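Local coordinates for protein GTPase HflX (Sulfolobus solfataricus P2, PDB 2QTF) that hydrolyses GTP, associates with the 50S ribosomal subunit and may act in protein synthesis or ribosome biogenesis, at residues A[234-239]-A[250-255]; A[58-63]-A[76-81]. All blocks are in the same frame, centred on the assembly; numbering follows the deposited sequence.

Contact 1: A[234-239]-A[250-255]; sequences VGFIRG and VTLSEA. With ACT (acetate ion), chain H.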
ATOM      1  N   VAL A 234       4.798   1.936   2.736  1.00 18.07           N
ATOM      2  CA  VAL A 234       3.777   1.014   2.191  1.00 19.07           C
ATOM      3  C   VAL A 234       2.800   0.588   3.323  1.00 18.88           C
ATOM      4  O   VAL A 234       3.185   0.447   4.517  1.00 20.44           O
ATOM      5  CB  VAL A 234       4.460  -0.180   1.439  1.00 19.05           C
ATOM      6  CG1 VAL A 234       5.157  -1.172   2.482  1.00 16.68           C
ATOM      7  CG2 VAL A 234       3.477  -0.865   0.452  1.00 22.20           C
ATOM      8  N   GLY A 235       1.532   0.378   2.999  1.00 18.43           N
ATOM      9  CA  GLY A 235       0.596  -0.119   4.005  1.00 21.64           C
ATOM     10  C   GLY A 235       0.812  -1.584   4.338  1.00 25.95           C
ATOM     11  O   GLY A 235       1.546  -2.276   3.591  1.00 29.30           O
ATOM     12  N   PHE A 236       0.213  -2.059   5.450  1.00 22.90           N
ATOM     13  CA  PHE A 236       0.040  -3.488   5.735  1.00 23.28           C
ATOM     14  C   PHE A 236      -1.080  -3.919   4.754  1.00 25.07           C
ATOM     15  O   PHE A 236      -2.124  -3.271   4.644  1.00 23.74           O
ATOM     16  CB  PHE A 236      -0.472  -3.674   7.168  1.00 21.67           C
ATOM     17  CG  PHE A 236       0.394  -3.028   8.206  1.00 23.93           C
ATOM     18  CD1 PHE A 236       1.761  -3.096   8.127  1.00 17.25           C
ATOM     19  CD2 PHE A 236      -0.195  -2.366   9.284  1.00 27.90           C
ATOM     20  CE1 PHE A 236       2.633  -2.544   9.179  1.00 21.86           C
ATOM     21  CE2 PHE A 236       0.621  -1.726  10.268  1.00 21.89           C
ATOM     22  CZ  PHE A 236       2.041  -1.843  10.212  1.00 21.04           C
ATOM     23  N   ILE A 237      -0.809  -4.979   3.991  1.00 24.83           N
ATOM     24  CA  ILE A 237      -1.693  -5.363   2.888  1.00 26.30           C
ATOM     25  C   ILE A 237      -2.334  -6.698   3.366  1.00 26.54           C
ATOM     26  O   ILE A 237      -1.650  -7.535   3.943  1.00 23.67           O
ATOM     27  CB  ILE A 237      -0.878  -5.685   1.562  1.00 28.00           C
ATOM     28  CG1 ILE A 237       0.025  -4.505   0.987  1.00 27.59           C
ATOM     29  CG2 ILE A 237      -1.822  -6.174   0.454  1.00 26.94           C
ATOM     30  CD1 ILE A 237      -0.707  -3.384   0.492  1.00 28.76           C
ATOM     31  N   ARG A 238      -3.613  -6.865   3.117  1.00 27.10           N
ATOM     32  CA  ARG A 238      -4.315  -8.085   3.516  1.00 28.58           C
ATOM     33  C   ARG A 238      -4.184  -9.148   2.422  1.00 29.53           C
ATOM     34  O   ARG A 238      -4.169  -8.808   1.261  1.00 28.58           O
ATOM     35  CB  ARG A 238      -5.794  -7.766   3.775  1.00 29.55           C
ATOM     36  CG  ARG A 238      -5.974  -6.717   4.977  1.00 29.19           C
ATOM     37  CD  ARG A 238      -7.405  -6.234   5.074  1.00 30.58           C
ATOM     38  NE  ARG A 238      -7.596  -5.421   6.298  1.00 30.42           N
ATOM     39  CZ  ARG A 238      -7.637  -4.081   6.253  1.00 33.92           C
ATOM     40  NH1 ARG A 238      -7.402  -3.471   5.075  1.00 25.95           N
ATOM     41  NH2 ARG A 238      -7.872  -3.367   7.354  1.00 27.05           N
ATOM     42  N   GLY A 239      -3.991 -10.416   2.755  1.00 28.53           N
ATOM     43  CA  GLY A 239      -4.075 -11.389   1.616  1.00 28.98           C
ATOM     44  C   GLY A 239      -2.913 -11.275   0.632  1.00 28.64           C
ATOM     45  O   GLY A 239      -3.122 -11.354  -0.594  1.00 32.23           O
ATOM     46  N   VAL A 250      10.281  -6.720   2.459  1.00 20.20           N
ATOM     47  CA  VAL A 250      11.486  -5.907   2.314  1.00 20.29           C
ATOM     48  C   VAL A 250      11.160  -4.429   2.100  1.00 21.11           C
ATOM     49  O   VAL A 250      11.800  -3.513   2.625  1.00 21.16           O
ATOM     50  CB  VAL A 250      12.362  -6.448   1.138  1.00 20.26           C
ATOM     51  CG1 VAL A 250      13.598  -5.640   1.008  1.00 21.13           C
ATOM     52  CG2 VAL A 250      12.850  -7.901   1.424  1.00 27.20           C
ATOM     53  N   THR A 251      10.175  -4.154   1.266  1.00 19.30           N
ATOM     54  CA  THR A 251       9.691  -2.766   1.112  1.00 20.11           C
ATOM     55  C   THR A 251       9.160  -2.202   2.467  1.00 18.50           C
ATOM     56  O   THR A 251       9.424  -1.049   2.795  1.00 18.10           O
ATOM     57  CB  THR A 251       8.512  -2.724   0.041  1.00 17.40           C
ATOM     58  OG1 THR A 251       9.031  -3.220  -1.174  1.00 17.33           O
ATOM     59  CG2 THR A 251       7.956  -1.244  -0.208  1.00 18.62           C
ATOM     60  N   LEU A 252       8.319  -2.960   3.158  1.00 20.09           N
ATOM     61  CA  LEU A 252       7.756  -2.492   4.389  1.00 22.00           C
ATOM     62  C   LEU A 252       8.857  -2.292   5.437  1.00 24.18           C
ATOM     63  O   LEU A 252       8.805  -1.312   6.251  1.00 23.68           O
ATOM     64  CB  LEU A 252       6.683  -3.539   4.910  1.00 23.24           C
ATOM     65  CG  LEU A 252       6.038  -3.195   6.290  1.00 25.45           C
ATOM     66  CD1 LEU A 252       5.207  -1.834   6.274  1.00 20.66           C
ATOM     67  CD2 LEU A 252       5.194  -4.418   6.814  1.00 22.81           C
ATOM     68  N   SER A 253       9.868  -3.184   5.453  1.00 22.56           N
ATOM     69  CA  SER A 253      10.990  -3.031   6.430  1.00 24.69           C
ATOM     70  C   SER A 253      11.753  -1.729   6.355  1.00 23.41           C
ATOM     71  O   SER A 253      12.507  -1.364   7.311  1.00 25.73           O
ATOM     72  CB  SER A 253      11.987  -4.228   6.263  1.00 24.49           C
ATOM     73  OG  SER A 253      11.274  -5.390   6.706  1.00 30.87           O
ATOM     74  N   GLU A 254      11.622  -0.983   5.246  1.00 25.17           N
ATOM     75  CA  GLU A 254      12.165   0.371   5.181  1.00 23.84           C
ATOM     76  C   GLU A 254      11.535   1.290   6.268  1.00 25.13           C
ATOM     77  O   GLU A 254      12.033   2.413   6.507  1.00 26.60           O
ATOM     78  CB  GLU A 254      11.960   1.039   3.864  1.00 23.90           C
ATOM     79  CG  GLU A 254      12.660   0.270   2.649  1.00 24.24           C
ATOM     80  CD  GLU A 254      12.414   0.889   1.302  1.00 23.43           C
ATOM     81  OE1 GLU A 254      11.906   2.046   1.202  1.00 26.22           O
ATOM     82  OE2 GLU A 254      12.821   0.228   0.281  1.00 23.72           O
ATOM     83  N   ALA A 255      10.463   0.869   6.894  1.00 25.16           N
ATOM     84  CA  ALA A 255       9.852   1.739   7.907  1.00 27.22           C
ATOM     85  C   ALA A 255      10.843   1.918   9.067  1.00 30.42           C
ATOM     86  O   ALA A 255      10.764   2.856   9.816  1.00 30.28           O
ATOM     87  CB  ALA A 255       8.621   1.118   8.437  1.00 28.72           C
TER
HETATM   88  C   ACT H 601      -1.305   0.728   0.873  1.00 44.00           C
HETATM   89  O   ACT H 601      -0.119   1.284   0.958  1.00 42.26           O
HETATM   90  OXT ACT H 601      -1.943   0.327   1.927  1.00 41.50           O
HETATM   91  CH3 ACT H 601      -1.905   0.519  -0.523  1.00 41.63           C
HETATM   92  O   HOH W   1       7.757   1.308   2.416  1.00 21.24           O

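Contact 2: A[58-63]-A[76-81]; sequences STLIIF and RELKGK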
ATOM      1  N   SER A  58      -5.988   4.834 -19.319  1.00 27.18           N
ATOM      2  CA  SER A  58      -4.634   4.468 -19.615  1.00 26.92           C
ATOM      3  C   SER A  58      -4.358   3.028 -19.287  1.00 25.67           C
ATOM      4  O   SER A  58      -3.462   2.450 -19.872  1.00 24.62           O
ATOM      5  CB  SER A  58      -3.619   5.378 -18.926  1.00 29.39           C
ATOM      6  OG  SER A  58      -3.721   5.255 -17.530  1.00 31.13           O
ATOM      7  N   THR A  59      -5.160   2.417 -18.420  1.00 24.42           N
ATOM      8  CA  THR A  59      -4.754   1.122 -17.864  1.00 24.04           C
ATOM      9  C   THR A  59      -5.947   0.245 -17.503  1.00 21.79           C
ATOM     10  O   THR A  59      -6.928   0.715 -16.924  1.00 22.40           O
ATOM     11  CB  THR A  59      -3.865   1.330 -16.544  1.00 25.01           C
ATOM     12  OG1 THR A  59      -2.737   2.168 -16.880  1.00 27.29           O
ATOM     13  CG2 THR A  59      -3.426  -0.013 -15.853  1.00 23.30           C
ATOM     14  N   LEU A  60      -5.813  -1.043 -17.820  1.00 20.76           N
ATOM     15  CA  LEU A  60      -6.826  -2.031 -17.379  1.00 21.63           C
ATOM     16  C   LEU A  60      -6.325  -2.743 -16.117  1.00 20.87           C
ATOM     17  O   LEU A  60      -5.224  -3.203 -16.099  1.00 21.24           O
ATOM     18  CB  LEU A  60      -7.021  -3.068 -18.481  1.00 21.32           C
ATOM     19  CG  LEU A  60      -7.902  -4.267 -18.181  1.00 22.17           C
ATOM     20  CD1 LEU A  60      -9.283  -3.824 -17.685  1.00 27.69           C
ATOM     21  CD2 LEU A  60      -7.967  -5.193 -19.481  1.00 24.19           C
ATOM     22  N   ILE A  61      -7.127  -2.767 -15.052  1.00 22.26           N
ATOM     23  CA  ILE A  61      -6.711  -3.467 -13.860  1.00 22.58           C
ATOM     24  C   ILE A  61      -7.747  -4.536 -13.516  1.00 21.31           C
ATOM     25  O   ILE A  61      -8.927  -4.220 -13.397  1.00 21.20           O
ATOM     26  CB  ILE A  61      -6.506  -2.467 -12.637  1.00 22.20           C
ATOM     27  CG1 ILE A  61      -5.433  -1.417 -13.028  1.00 21.24           C
ATOM     28  CG2 ILE A  61      -6.057  -3.257 -11.353  1.00 21.96           C
ATOM     29  CD1 ILE A  61      -5.329  -0.263 -11.994  1.00 22.81           C
ATOM     30  N   ILE A  62      -7.287  -5.773 -13.384  1.00 20.01           N
ATOM     31  CA  ILE A  62      -8.181  -6.888 -13.057  1.00 22.05           C
ATOM     32  C   ILE A  62      -7.793  -7.407 -11.682  1.00 22.72           C
ATOM     33  O   ILE A  62      -6.671  -7.835 -11.451  1.00 22.48           O
ATOM     34  CB  ILE A  62      -8.135  -7.942 -14.168  1.00 23.26           C
ATOM     35  CG1 ILE A  62      -8.725  -7.331 -15.517  1.00 22.59           C
ATOM     36  CG2 ILE A  62      -8.940  -9.164 -13.713  1.00 24.53           C
ATOM     37  CD1 ILE A  62      -8.295  -8.138 -16.732  1.00 23.85           C
ATOM     38  N   PHE A  63      -8.698  -7.294 -10.722  1.00 23.32           N
ATOM     39  CA  PHE A  63      -8.347  -7.724  -9.403  1.00 22.63           C
ATOM     40  C   PHE A  63      -8.519  -9.225  -9.237  1.00 24.44           C
ATOM     41  O   PHE A  63      -9.389  -9.625  -8.508  1.00 25.83           O
ATOM     42  CB  PHE A  63      -9.111  -6.903  -8.344  1.00 23.08           C
ATOM     43  CG  PHE A  63      -8.420  -6.879  -6.998  1.00 24.64           C
ATOM     44  CD1 PHE A  63      -7.217  -6.178  -6.804  1.00 26.72           C
ATOM     45  CD2 PHE A  63      -8.940  -7.630  -5.930  1.00 24.87           C
ATOM     46  CE1 PHE A  63      -6.591  -6.199  -5.515  1.00 24.83           C
ATOM     47  CE2 PHE A  63      -8.350  -7.637  -4.654  1.00 27.70           C
ATOM     48  CZ  PHE A  63      -7.188  -6.928  -4.436  1.00 23.31           C
ATOM     49  N   ARG A  76      -1.898  -7.924 -26.294  1.00 29.08           N
ATOM     50  CA  ARG A  76      -1.989  -7.709 -27.791  1.00 30.48           C
ATOM     51  C   ARG A  76      -3.093  -6.733 -28.164  1.00 29.71           C
ATOM     52  O   ARG A  76      -2.816  -5.733 -28.800  1.00 32.21           O
ATOM     53  CB  ARG A  76      -2.186  -9.048 -28.542  1.00 30.60           C
ATOM     54  CG  ARG A  76      -2.272  -8.788 -30.123  1.00 32.74           C
ATOM     55  CD  ARG A  76      -2.769 -10.120 -30.817  1.00 34.28           C
ATOM     56  NE  ARG A  76      -4.122 -10.494 -30.379  1.00 37.27           N
ATOM     57  CZ  ARG A  76      -4.418 -11.564 -29.663  1.00 35.59           C
ATOM     58  NH1 ARG A  76      -3.486 -12.420 -29.231  1.00 33.24           N
ATOM     59  NH2 ARG A  76      -5.657 -11.767 -29.366  1.00 37.12           N
ATOM     60  N   GLU A  77      -4.300  -6.933 -27.659  1.00 28.28           N
ATOM     61  CA  GLU A  77      -5.401  -6.094 -28.012  1.00 28.08           C
ATOM     62  C   GLU A  77      -5.181  -4.662 -27.578  1.00 31.81           C
ATOM     63  O   GLU A  77      -5.608  -3.741 -28.268  1.00 31.34           O
ATOM     64  CB  GLU A  77      -6.641  -6.570 -27.269  1.00 27.95           C
ATOM     65  CG  GLU A  77      -7.114  -7.901 -27.700  1.00 27.61           C
ATOM     66  CD  GLU A  77      -7.222  -8.003 -29.249  1.00 28.99           C
ATOM     67  OE1 GLU A  77      -7.910  -7.135 -29.886  1.00 29.72           O
ATOM     68  OE2 GLU A  77      -6.516  -8.908 -29.796  1.00 25.68           O
ATOM     69  N   LEU A  78      -4.506  -4.470 -26.425  1.00 31.63           N
ATOM     70  CA  LEU A  78      -4.443  -3.154 -25.783  1.00 33.37           C
ATOM     71  C   LEU A  78      -3.437  -2.330 -26.482  1.00 36.34           C
ATOM     72  O   LEU A  78      -3.410  -1.121 -26.258  1.00 38.30           O
ATOM     73  CB  LEU A  78      -4.129  -3.248 -24.281  1.00 31.56           C
ATOM     74  CG  LEU A  78      -5.366  -3.680 -23.492  1.00 33.72           C
ATOM     75  CD1 LEU A  78      -5.084  -3.659 -21.981  1.00 32.92           C
ATOM     76  CD2 LEU A  78      -6.579  -2.845 -23.809  1.00 31.09           C
ATOM     77  N   LYS A  79      -2.607  -2.980 -27.301  1.00 37.82           N
ATOM     78  CA  LYS A  79      -1.650  -2.286 -28.197  1.00 42.43           C
ATOM     79  C   LYS A  79      -0.907  -1.176 -27.454  1.00 41.64           C
ATOM     80  O   LYS A  79      -1.207  -0.024 -27.658  1.00 42.68           O
ATOM     81  CB  LYS A  79      -2.386  -1.616 -29.348  1.00 43.13           C
ATOM     82  CG  LYS A  79      -2.703  -2.570 -30.497  1.00 48.22           C
ATOM     83  CD  LYS A  79      -2.184  -2.005 -31.863  1.00 56.06           C
ATOM     84  CE  LYS A  79      -2.776  -0.613 -32.166  1.00 59.60           C
ATOM     85  NZ  LYS A  79      -1.824   0.374 -32.829  1.00 61.75           N
ATOM     86  N   GLY A  80      -0.051  -1.506 -26.514  1.00 40.90           N
ATOM     87  CA  GLY A  80       0.514  -0.401 -25.794  1.00 41.79           C
ATOM     88  C   GLY A  80       0.027  -0.222 -24.364  1.00 41.29           C
ATOM     89  O   GLY A  80       0.885  -0.353 -23.449  1.00 43.69           O
ATOM     90  N   LYS A  81      -1.297   0.022 -24.162  1.00 35.20           N
ATOM     91  CA  LYS A  81      -1.890   0.223 -22.841  1.00 34.55           C
ATOM     92  C   LYS A  81      -1.648  -0.997 -21.908  1.00 33.54           C
ATOM     93  O   LYS A  81      -1.760  -2.198 -22.294  1.00 35.35           O
ATOM     94  CB  LYS A  81      -3.456   0.451 -22.882  1.00 32.54           C
ATOM     95  CG  LYS A  81      -3.959   1.702 -23.572  1.00 36.67           C
ATOM     96  CD  LYS A  81      -5.466   1.891 -23.377  1.00 33.75           C
ATOM     97  CE  LYS A  81      -5.862   2.989 -24.225  1.00 36.90           C
ATOM     98  NZ  LYS A  81      -7.264   3.462 -23.990  1.00 37.83           N
TER

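Contact 1: A[234-239]-A[250-255]
Val234 presses CG1 against the backbone of Leu252, 3.5 Å from its CA, closer than carbon atoms usually pack. CG1 sits between the backbone N and the carbonyl carbon (chi1 72°), which turns it onto helix 245-253. The loop after strand 226-232 thus packs toward the C-terminal end of that helix. Thr251 CG2 adds a second contact, 3.9 Å from Val234 CG1. Leu252 CD1 lies 3.5 Å from Val234 O. A water takes a hydrogen bond from Val234 N and gives one to Thr251 O, so it ties the two backbones together. Residues Asp232 to Gly235 have the DxxG pattern of the G3 motif at the start of switch II, and they are predicted to bind GTP. Gly235 N donates at 2.8 Å to O of an acetate, probably from the crystallisation liquor; Lys192 NZ and Thr188 OG1 hold the same ion. Phe236 comes next. Leu252 CD2 meets the edge of the Phe236 ring, near its plane, 3.9 Å from Phe236 CD1. The ring also packs edge-to-face with Tyr187. An alanine here is likely to open a gap beside Leu252 and leave Tyr187 without its ring partner.

Contact 2: A[58-63]-A[76-81]
The peptide carbonyl of Ser58 has the stem of Lys81 over one face. Lys81 CB is 3.6 Å from Ser58 O, beyond the oxygen and well above the plane. CG and CD rise further from the plane, and Lys81 CD, 4.1 Å from Ser58 O, stands almost straight above the oxygen. Within the helix, and apart from the strand, the guanidinium of Arg76 forms a salt bridge with Glu77. Arg76 NE is 2.9 Å from Glu77 OE2, which lies 22° out of the guanidinium plane. The other carboxylate oxygen of Glu77 is bridged to Lys52.

The apolar part is made by two leucines. Leu78 CD1 rests 4.0 Å from Leu60 CB and almost as near Leu60 CD2. The two side chains cross at about a right angle. Leu60 CG stands anti to the backbone N (chi1 173°), which brings CD2 beside the Leu78 methyl. Val83 and helix 45-52 touch both leucines as well.

Strand 59-62, helix 68-78 and strand 82-84 form a beta-alpha-beta unit of the N-terminal domain. The contact joins its first strand to the end of the helix and the turn after it. In that turn Lys79 and Gly80 both have positive phi, and the backbone angles of Gly80 call for glycine. Lys81 then reaches back with an extended chain, and its NZ donates to the carbonyls of Ile57 and Ile51. The chemistry is therefore divided. Leucine-on-leucine apolar packing joins strand to helix, while the lysine lends its carbons to this contact and spends its charged end on backbone oxygens outside it.

Contact 2 comes first along the chain. Their centres are 26 Å apart, and their nearest atoms are about 7 Å apart without touching. They share no sheet. Contact 2 belongs to the parallel four-stranded sheet of the N-terminal domain. Contact 1 pairs the loop after strand 226-232, of the mixed six-stranded sheet in the G domain, with helix 245-253. Helix 86-97 links the two regions: it comes after strand 82-84, the last strand of the unit in contact 2, and its Ile93, Phe94 and His97 pack on Val234. His97, ending that helix, and Asp232, ending strand 226-232, bind a cadmium ion in this crystal. The N-terminal domain thus rests directly against a predicted GTP-binding loop.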